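Local coordinates for uncharacterized protein MJ0327 (Methanocaldococcus jannaschii DSM 2661, PDB 2QTD) that is of unknown function but belongs to the dinitrogenase iron-molybdenum cofactor family and may bind such a metal cluster, at residues Y70-E83 / L93-P105. Residues are numbered along the deposited sequence; the frame is centred on the assembly and turned at random. Where two conformers were deposited one is given.
Sequences YKKFSKKIEIYHAE and LFIEGELSKISNP
A single antiparallel bridge, with Tyr-80 and Lys-101 as its non-hydrogen-bonded pair, lays the C-terminal tail along the outer side of strand 78-81. Two nearly straight bonds flank the pair: His-81 N to Ser-100 O (2.8 Å, 166° at the hydrogen) and Ile-102 N to Ile-79 O (2.7 Å). Water 1 extends the pairing, lying within hydrogen-bonding distance of Ile-102 O and accepting from Ile-79 N. In this ribonuclease H-like fold 78-81 is an outermost strand, bonded on its inner side to Ile-60 and Cys-62 of strand 59-62, so the tail covers its remaining backbone edge. From helix 67-74, Tyr-70 points its ring at the tail because CG is anti to its backbone N (chi1 -171°). Its OH donates to Ile-102 O (2.8 Å), tilted from that carbonyl plane, while CE1 rests on Ile-102 CG2 (3.7 Å) and Pro-105 CD lies over one ring face. A phenylalanine here would probably keep the apolar packing but leave Ile-102 O with one donor fewer and the tail's end more weakly tied to the helix. Lys-101, fully extended, brings NZ to the anti side of Glu-78 OE2 in a 2.8 Å salt bridge. From helix 87-95, Phe-94 turns its edge to the face of Tyr-80, a T-shaped pair with centroids 5.4 Å apart and planes at 84°. Beyond it, waters 3 and 4 each donate to both the Glu-83 carboxylate and Glu-98 O.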
ATOM      1  N   TYR A  70       3.559  11.086  -3.859  1.00 25.20           N
ATOM      2  CA  TYR A  70       4.171  11.239  -2.545  1.00 24.86           C
ATOM      3  C   TYR A  70       3.701  12.522  -1.842  1.00 25.51           C
ATOM      4  O   TYR A  70       3.295  12.469  -0.688  1.00 28.44           O
ATOM      5  CB  TYR A  70       5.703  11.207  -2.608  1.00 25.94           C
ATOM      6  CG  TYR A  70       6.301  11.150  -1.217  1.00 23.22           C
ATOM      7  CD1 TYR A  70       6.396   9.945  -0.525  1.00 21.33           C
ATOM      8  CD2 TYR A  70       6.767  12.314  -0.593  1.00 28.47           C
ATOM      9  CE1 TYR A  70       6.932   9.897   0.757  1.00 23.19           C
ATOM     10  CE2 TYR A  70       7.300  12.276   0.694  1.00 30.95           C
ATOM     11  CZ  TYR A  70       7.371  11.062   1.359  1.00 23.00           C
ATOM     12  OH  TYR A  70       7.907  11.018   2.614  1.00 29.19           O
ATOM     13  N   LYS A  71       3.750  13.648  -2.545  1.00 29.02           N
ATOM     14  CA  LYS A  71       3.255  14.927  -2.003  1.00 32.30           C
ATOM     15  C   LYS A  71       1.803  14.827  -1.513  1.00 33.34           C
ATOM     16  O   LYS A  71       1.511  15.177  -0.360  1.00 34.25           O
ATOM     17  CB  LYS A  71       3.414  16.050  -3.034  1.00 32.73           C
ATOM     18  CG  LYS A  71       3.172  17.439  -2.475  1.00 38.21           C
ATOM     19  N   LYS A  72       0.928  14.288  -2.365  1.00 33.94           N
ATOM     20  CA  LYS A  72      -0.509  14.126  -2.071  1.00 33.83           C
ATOM     21  C   LYS A  72      -0.784  13.217  -0.856  1.00 32.44           C
ATOM     22  O   LYS A  72      -1.413  13.617   0.113  1.00 30.87           O
ATOM     23  CB  LYS A  72      -1.217  13.600  -3.336  1.00 34.04           C
ATOM     24  CG  LYS A  72      -2.639  13.078  -3.156  1.00 38.74           C
ATOM     25  CD  LYS A  72      -3.370  12.936  -4.492  1.00 39.89           C
ATOM     26  CE  LYS A  72      -4.651  12.115  -4.316  1.00 42.93           C
ATOM     27  NZ  LYS A  72      -5.639  12.287  -5.417  1.00 48.17           N
ATOM     28  N   PHE A  73      -0.279  11.995  -0.890  1.00 31.22           N
ATOM     29  CA  PHE A  73      -0.588  11.008   0.153  1.00 29.50           C
ATOM     30  C   PHE A  73       0.194  11.189   1.453  1.00 29.88           C
ATOM     31  O   PHE A  73      -0.346  10.890   2.515  1.00 30.29           O
ATOM     32  CB  PHE A  73      -0.429   9.569  -0.394  1.00 31.51           C
ATOM     33  CG  PHE A  73      -1.475   9.173  -1.429  1.00 34.25           C
ATOM     34  CD1 PHE A  73      -2.696   8.656  -1.033  1.00 38.42           C
ATOM     35  CD2 PHE A  73      -1.234   9.312  -2.796  1.00 36.06           C
ATOM     36  CE1 PHE A  73      -3.656   8.293  -1.970  1.00 39.84           C
ATOM     37  CE2 PHE A  73      -2.183   8.955  -3.730  1.00 38.32           C
ATOM     38  CZ  PHE A  73      -3.407   8.452  -3.320  1.00 33.34           C
ATOM     39  N   SER A  74       1.445  11.692   1.406  1.00 29.87           N
ATOM     40  CA  SER A  74       2.255  11.804   2.633  1.00 30.22           C
ATOM     41  C   SER A  74       1.741  12.819   3.668  1.00 29.65           C
ATOM     42  O   SER A  74       2.155  12.764   4.825  1.00 30.42           O
ATOM     43  CB  SER A  74       3.760  12.031   2.340  1.00 32.26           C
ATOM     44  OG  SER A  74       3.990  13.283   1.730  1.00 32.75           O
ATOM     45  N   LYS A  75       0.834  13.715   3.256  1.00 30.92           N
ATOM     46  CA  LYS A  75       0.126  14.630   4.158  1.00 31.71           C
ATOM     47  C   LYS A  75      -0.602  13.920   5.300  1.00 30.87           C
ATOM     48  O   LYS A  75      -0.655  14.417   6.434  1.00 29.70           O
ATOM     49  CB  LYS A  75      -0.926  15.445   3.372  1.00 32.67           C
ATOM     50  CG  LYS A  75      -0.355  16.493   2.430  1.00 36.82           C
ATOM     51  CD  LYS A  75      -1.442  17.358   1.778  1.00 35.21           C
ATOM     52  CE  LYS A  75      -0.841  18.260   0.694  1.00 38.29           C
ATOM     53  NZ  LYS A  75      -1.679  19.444   0.394  1.00 42.64           N
ATOM     54  N   LYS A  76      -1.213  12.792   4.951  1.00 30.81           N
ATOM     55  CA  LYS A  76      -2.079  12.023   5.824  1.00 32.02           C
ATOM     56  C   LYS A  76      -1.564  10.615   6.133  1.00 32.41           C
ATOM     57  O   LYS A  76      -1.798  10.132   7.242  1.00 33.55           O
ATOM     58  CB  LYS A  76      -3.445  11.894   5.129  1.00 33.84           C
ATOM     59  CG  LYS A  76      -4.638  11.714   6.063  1.00 37.01           C
ATOM     60  CD  LYS A  76      -5.471  12.977   6.137  1.00 37.07           C
ATOM     61  N   ILE A  77      -0.849  10.002   5.173  1.00 29.82           N
ATOM     62  CA  ILE A  77      -0.579   8.534   5.085  1.00 30.86           C
ATOM     63  C   ILE A  77       0.944   8.333   5.202  1.00 29.50           C
ATOM     64  O   ILE A  77       1.732   9.127   4.696  1.00 29.25           O
ATOM     65  CB  ILE A  77      -1.137   7.949   3.722  1.00 29.28           C
ATOM     66  CG1 ILE A  77      -2.640   8.238   3.584  1.00 37.18           C
ATOM     67  CG2 ILE A  77      -0.919   6.421   3.494  1.00 22.65           C
ATOM     68  CD1 ILE A  77      -3.255   7.662   2.342  1.00 32.36           C
ATOM     69  N   GLU A  78       1.332   7.293   5.916  1.00 26.05           N
ATOM     70  CA  GLU A  78       2.716   6.834   5.955  1.00 26.35           C
ATOM     71  C   GLU A  78       2.940   5.863   4.823  1.00 22.83           C
ATOM     72  O   GLU A  78       2.126   4.991   4.610  1.00 23.32           O
ATOM     73  CB  GLU A  78       2.961   6.157   7.280  1.00 28.64           C
ATOM     74  CG  GLU A  78       2.742   7.133   8.437  1.00 35.58           C
ATOM     75  CD  GLU A  78       2.914   6.478   9.758  1.00 50.13           C
ATOM     76  OE1 GLU A  78       2.276   5.409   9.960  1.00 52.07           O
ATOM     77  OE2 GLU A  78       3.688   7.030  10.582  1.00 51.89           O
ATOM     78  N   ILE A  79       4.054   6.014   4.101  1.00 19.71           N
ATOM     79  CA  ILE A  79       4.344   5.288   2.865  1.00 20.44           C
ATOM     80  C   ILE A  79       5.581   4.450   3.129  1.00 18.17           C
ATOM     81  O   ILE A  79       6.636   4.987   3.495  1.00 18.05           O
ATOM     82  CB  ILE A  79       4.538   6.226   1.647  1.00 20.30           C
ATOM     83  CG1 ILE A  79       3.300   7.154   1.517  1.00 26.02           C
ATOM     84  CG2 ILE A  79       4.747   5.414   0.403  1.00 20.63           C
ATOM     85  CD1 ILE A  79       3.396   8.150   0.434  1.00 22.10           C
ATOM     86  N   TYR A  80       5.441   3.140   2.957  1.00 19.95           N
ATOM     87  CA  TYR A  80       6.499   2.181   3.320  1.00 20.79           C
ATOM     88  C   TYR A  80       7.021   1.504   2.073  1.00 20.60           C
ATOM     89  O   TYR A  80       6.277   1.270   1.110  1.00 22.57           O
ATOM     90  CB  TYR A  80       5.976   1.128   4.271  1.00 20.24           C
ATOM     91  CG  TYR A  80       5.658   1.664   5.624  1.00 19.11           C
ATOM     92  CD1 TYR A  80       6.645   1.803   6.574  1.00 20.36           C
ATOM     93  CD2 TYR A  80       4.393   2.169   5.893  1.00 19.52           C
ATOM     94  CE1 TYR A  80       6.356   2.329   7.820  1.00 22.06           C
ATOM     95  CE2 TYR A  80       4.108   2.730   7.136  1.00 21.71           C
ATOM     96  CZ  TYR A  80       5.089   2.807   8.076  1.00 23.19           C
ATOM     97  OH  TYR A  80       4.818   3.341   9.326  1.00 22.55           O
ATOM     98  N   HIS A  81       8.305   1.174   2.076  1.00 19.03           N
ATOM     99  CA  HIS A  81       8.956   0.570   0.924  1.00 18.12           C
ATOM    100  C   HIS A  81       8.903  -0.956   0.993  1.00 17.78           C
ATOM    101  O   HIS A  81       9.341  -1.571   1.977  1.00 20.56           O
ATOM    102  CB  HIS A  81      10.415   1.012   0.858  1.00 19.04           C
ATOM    103  CG  HIS A  81      11.077   0.606  -0.423  1.00 18.63           C
ATOM    104  ND1 HIS A  81      12.011  -0.407  -0.481  1.00 34.09           N
ATOM    105  CD2 HIS A  81      10.919   1.053  -1.683  1.00 28.23           C
ATOM    106  CE1 HIS A  81      12.400  -0.563  -1.738  1.00 33.28           C
ATOM    107  NE2 HIS A  81      11.746   0.306  -2.486  1.00 23.34           N
ATOM    108  N   ALA A  82       8.310  -1.569  -0.025  1.00 19.93           N
ATOM    109  CA  ALA A  82       8.287  -3.022  -0.159  1.00 20.60           C
ATOM    110  C   ALA A  82       9.650  -3.610  -0.369  1.00 21.17           C
ATOM    111  O   ALA A  82      10.504  -2.981  -1.009  1.00 22.05           O
ATOM    112  CB  ALA A  82       7.393  -3.445  -1.298  1.00 21.44           C
ATOM    113  N   GLU A  83       9.853  -4.815   0.182  1.00 24.31           N
ATOM    114  CA  GLU A  83      11.092  -5.569   0.042  1.00 25.02           C
ATOM    115  C   GLU A  83      10.816  -6.863  -0.715  1.00 23.96           C
ATOM    116  O   GLU A  83      10.184  -7.775  -0.187  1.00 21.52           O
ATOM    117  CB  GLU A  83      11.664  -5.847   1.426  1.00 25.37           C
ATOM    118  CG  GLU A  83      11.955  -4.506   2.156  1.00 26.73           C
ATOM    119  CD  GLU A  83      12.477  -4.681   3.561  1.00 27.26           C
ATOM    120  OE1 GLU A  83      12.672  -5.823   4.029  1.00 32.16           O
ATOM    121  OE2 GLU A  83      12.708  -3.629   4.198  1.00 41.38           O
ATOM    122  N   LEU A  93       6.169  -8.446   7.229  1.00 19.90           N
ATOM    123  CA  LEU A  93       7.215  -7.465   7.568  1.00 20.48           C
ATOM    124  C   LEU A  93       6.620  -6.162   8.102  1.00 17.32           C
ATOM    125  O   LEU A  93       7.136  -5.583   9.060  1.00 21.21           O
ATOM    126  CB  LEU A  93       8.124  -7.205   6.362  1.00 18.73           C
ATOM    127  CG  LEU A  93       9.080  -8.346   5.955  1.00 23.69           C
ATOM    128  CD1 LEU A  93       9.709  -8.039   4.570  1.00 25.22           C
ATOM    129  CD2 LEU A  93      10.171  -8.548   6.998  1.00 24.70           C
ATOM    130  N   PHE A  94       5.520  -5.723   7.498  1.00 20.36           N
ATOM    131  CA  PHE A  94       4.805  -4.507   7.911  1.00 17.64           C
ATOM    132  C   PHE A  94       4.337  -4.629   9.368  1.00 20.20           C
ATOM    133  O   PHE A  94       4.635  -3.801  10.215  1.00 19.64           O
ATOM    134  CB  PHE A  94       3.628  -4.204   6.969  1.00 20.58           C
ATOM    135  CG  PHE A  94       2.813  -3.024   7.388  1.00 24.61           C
ATOM    136  CD1 PHE A  94       3.225  -1.745   7.092  1.00 23.68           C
ATOM    137  CD2 PHE A  94       1.688  -3.189   8.186  1.00 23.92           C
ATOM    138  CE1 PHE A  94       2.499  -0.640   7.520  1.00 29.66           C
ATOM    139  CE2 PHE A  94       0.970  -2.084   8.635  1.00 27.26           C
ATOM    140  CZ  PHE A  94       1.375  -0.807   8.264  1.00 28.97           C
ATOM    141  N   ILE A  95       3.633  -5.712   9.626  1.00 21.63           N
ATOM    142  CA  ILE A  95       3.089  -5.996  10.979  1.00 22.49           C
ATOM    143  C   ILE A  95       4.191  -6.085  12.007  1.00 24.03           C
ATOM    144  O   ILE A  95       4.052  -5.528  13.097  1.00 25.07           O
ATOM    145  CB  ILE A  95       2.239  -7.270  10.983  1.00 23.65           C
ATOM    146  CG1 ILE A  95       0.969  -7.027  10.186  1.00 19.93           C
ATOM    147  CG2 ILE A  95       1.895  -7.699  12.432  1.00 20.44           C
ATOM    148  CD1 ILE A  95       0.079  -8.247   9.929  1.00 21.79           C
ATOM    149  N   GLU A  96       5.314  -6.694  11.626  1.00 23.19           N
ATOM    150  CA  GLU A  96       6.494  -6.828  12.492  1.00 26.35           C
ATOM    151  C   GLU A  96       7.269  -5.522  12.761  1.00 24.15           C
ATOM    152  O   GLU A  96       8.174  -5.500  13.624  1.00 21.59           O
ATOM    153  CB  GLU A  96       7.449  -7.881  11.895  1.00 26.63           C
ATOM    154  CG  GLU A  96       6.910  -9.312  11.991  1.00 31.18           C
ATOM    155  CD  GLU A  96       7.654 -10.338  11.124  1.00 34.76           C
ATOM    156  OE1 GLU A  96       8.512  -9.973  10.288  1.00 49.11           O
ATOM    157  OE2 GLU A  96       7.378 -11.546  11.297  1.00 55.98           O
ATOM    158  N   GLY A  97       6.945  -4.456  12.026  1.00 22.67           N
ATOM    159  CA  GLY A  97       7.605  -3.192  12.174  1.00 21.62           C
ATOM    160  C   GLY A  97       8.926  -3.087  11.439  1.00 19.37           C
ATOM    161  O   GLY A  97       9.708  -2.182  11.746  1.00 22.31           O
ATOM    162  N   GLU A  98       9.128  -3.939  10.416  1.00 19.89           N
ATOM    163  CA  GLU A  98      10.404  -4.126   9.708  1.00 20.90           C
ATOM    164  C   GLU A  98      10.577  -3.484   8.321  1.00 17.33           C
ATOM    165  O   GLU A  98      11.664  -3.566   7.747  1.00 21.83           O
ATOM    166  CB  GLU A  98      10.720  -5.627   9.641  1.00 20.40           C
ATOM    167  CG  GLU A  98      10.841  -6.220  11.037  1.00 20.89           C
ATOM    168  CD  GLU A  98      11.387  -7.622  11.097  1.00 30.83           C
ATOM    169  OE1 GLU A  98      11.792  -8.171  10.051  1.00 50.30           O
ATOM    170  OE2 GLU A  98      11.406  -8.172  12.223  1.00 41.10           O
ATOM    171  N   LEU A  99       9.560  -2.787   7.821  1.00 19.99           N
ATOM    172  CA  LEU A  99       9.623  -1.969   6.581  1.00 18.29           C
ATOM    173  C   LEU A  99      10.015  -0.541   6.888  1.00 18.12           C
ATOM    174  O   LEU A  99       9.593   0.086   7.924  1.00 18.89           O
ATOM    175  CB  LEU A  99       8.280  -1.974   5.805  1.00 18.05           C
ATOM    176  CG  LEU A  99       7.794  -3.305   5.232  1.00 20.27           C
ATOM    177  CD1 LEU A  99       6.485  -3.092   4.403  1.00 20.96           C
ATOM    178  CD2 LEU A  99       8.860  -4.079   4.388  1.00 20.74           C
ATOM    179  N   SER A 100      10.815  -0.028   5.973  1.00 20.70           N
ATOM    180  CA  SER A 100      11.299   1.353   6.024  0.70 18.49           C
ATOM    181  C   SER A 100      10.278   2.321   5.462  1.00 19.82           C
ATOM    182  O   SER A 100       9.544   1.993   4.505  1.00 19.37           O
ATOM    183  CB  SER A 100      12.569   1.452   5.232  0.70 19.71           C
ATOM    184  OG  SER A 100      13.515   0.683   5.862  0.70 17.83           O
ATOM    185  N   LYS A 101      10.205   3.497   6.078  1.00 18.39           N
ATOM    186  CA  LYS A 101       9.279   4.560   5.703  1.00 20.45           C
ATOM    187  C   LYS A 101       9.955   5.436   4.655  1.00 20.46           C
ATOM    188  O   LYS A 101      11.102   5.891   4.837  1.00 19.90           O
ATOM    189  CB  LYS A 101       8.886   5.347   6.978  1.00 22.04           C
ATOM    190  CG  LYS A 101       7.771   6.371   6.819  1.00 33.10           C
ATOM    191  CD  LYS A 101       7.416   6.989   8.186  1.00 33.60           C
ATOM    192  CE  LYS A 101       6.231   7.927   8.069  1.00 37.60           C
ATOM    193  NZ  LYS A 101       5.805   8.424   9.436  1.00 43.98           N
ATOM    194  N   ILE A 102       9.267   5.657   3.541  1.00 21.49           N
ATOM    195  CA  ILE A 102       9.819   6.459   2.459  1.00 23.68           C
ATOM    196  C   ILE A 102       9.829   7.917   2.882  1.00 22.08           C
ATOM    197  O   ILE A 102       8.828   8.446   3.330  1.00 22.77           O
ATOM    198  CB  ILE A 102       9.032   6.242   1.149  1.00 21.41           C
ATOM    199  CG1 ILE A 102       9.185   4.796   0.651  1.00 21.04           C
ATOM    200  CG2 ILE A 102       9.493   7.309   0.074  1.00 23.18           C
ATOM    201  CD1 ILE A 102       8.297   4.383  -0.557  1.00 28.39           C
ATOM    202  N   SER A 103      10.996   8.575   2.789  1.00 26.15           N
ATOM    203  CA  SER A 103      11.123  10.019   3.091  1.00 23.91           C
ATOM    204  C   SER A 103      11.209  10.917   1.840  1.00 23.27           C
ATOM    205  O   SER A 103      10.895  12.107   1.919  1.00 24.19           O
ATOM    206  CB  SER A 103      12.348  10.288   3.945  1.00 26.13           C
ATOM    207  OG  SER A 103      13.388   9.531   3.431  1.00 30.08           O
ATOM    208  N   ASN A 104      11.712  10.372   0.745  1.00 23.69           N
ATOM    209  CA  ASN A 104      11.719  11.054  -0.538  1.00 27.59           C
ATOM    210  C   ASN A 104      11.584   9.964  -1.547  1.00 29.13           C
ATOM    211  O   ASN A 104      12.211   8.918  -1.399  1.00 31.49           O
ATOM    212  CB  ASN A 104      13.035  11.804  -0.826  1.00 28.10           C
ATOM    213  CG  ASN A 104      13.206  13.033   0.031  1.00 28.22           C
ATOM    214  OD1 ASN A 104      14.010  13.043   0.960  1.00 30.06           O
ATOM    215  ND2 ASN A 104      12.404  14.053  -0.235  1.00 24.57           N
ATOM    216  N   PRO A 105      10.801  10.205  -2.601  1.00 32.80           N
ATOM    217  CA  PRO A 105      10.680   9.178  -3.612  1.00 34.39           C
ATOM    218  C   PRO A 105      11.937   9.075  -4.488  1.00 34.43           C
ATOM    219  O   PRO A 105      12.053   8.117  -5.249  1.00 35.99           O
ATOM    220  CB  PRO A 105       9.462   9.636  -4.411  1.00 33.67           C
ATOM    221  CG  PRO A 105       9.404  11.071  -4.244  1.00 36.74           C
ATOM    222  CD  PRO A 105      10.021  11.412  -2.939  1.00 35.53           C
ATOM    223  OXT PRO A 105      12.874   9.895  -4.425  1.00 29.62           O
TER
HETATM  224  O   HOH W   1       6.164   8.157   4.610  1.00 31.13           O
HETATM  225  O   HOH W   2      11.436  -1.389   3.523  1.00 18.80           O
HETATM  226  O   HOH W   3      13.923  -2.077   5.937  1.00 27.50           O
HETATM  227  O   HOH W   4      13.205  -5.501   6.610  1.00 30.69           O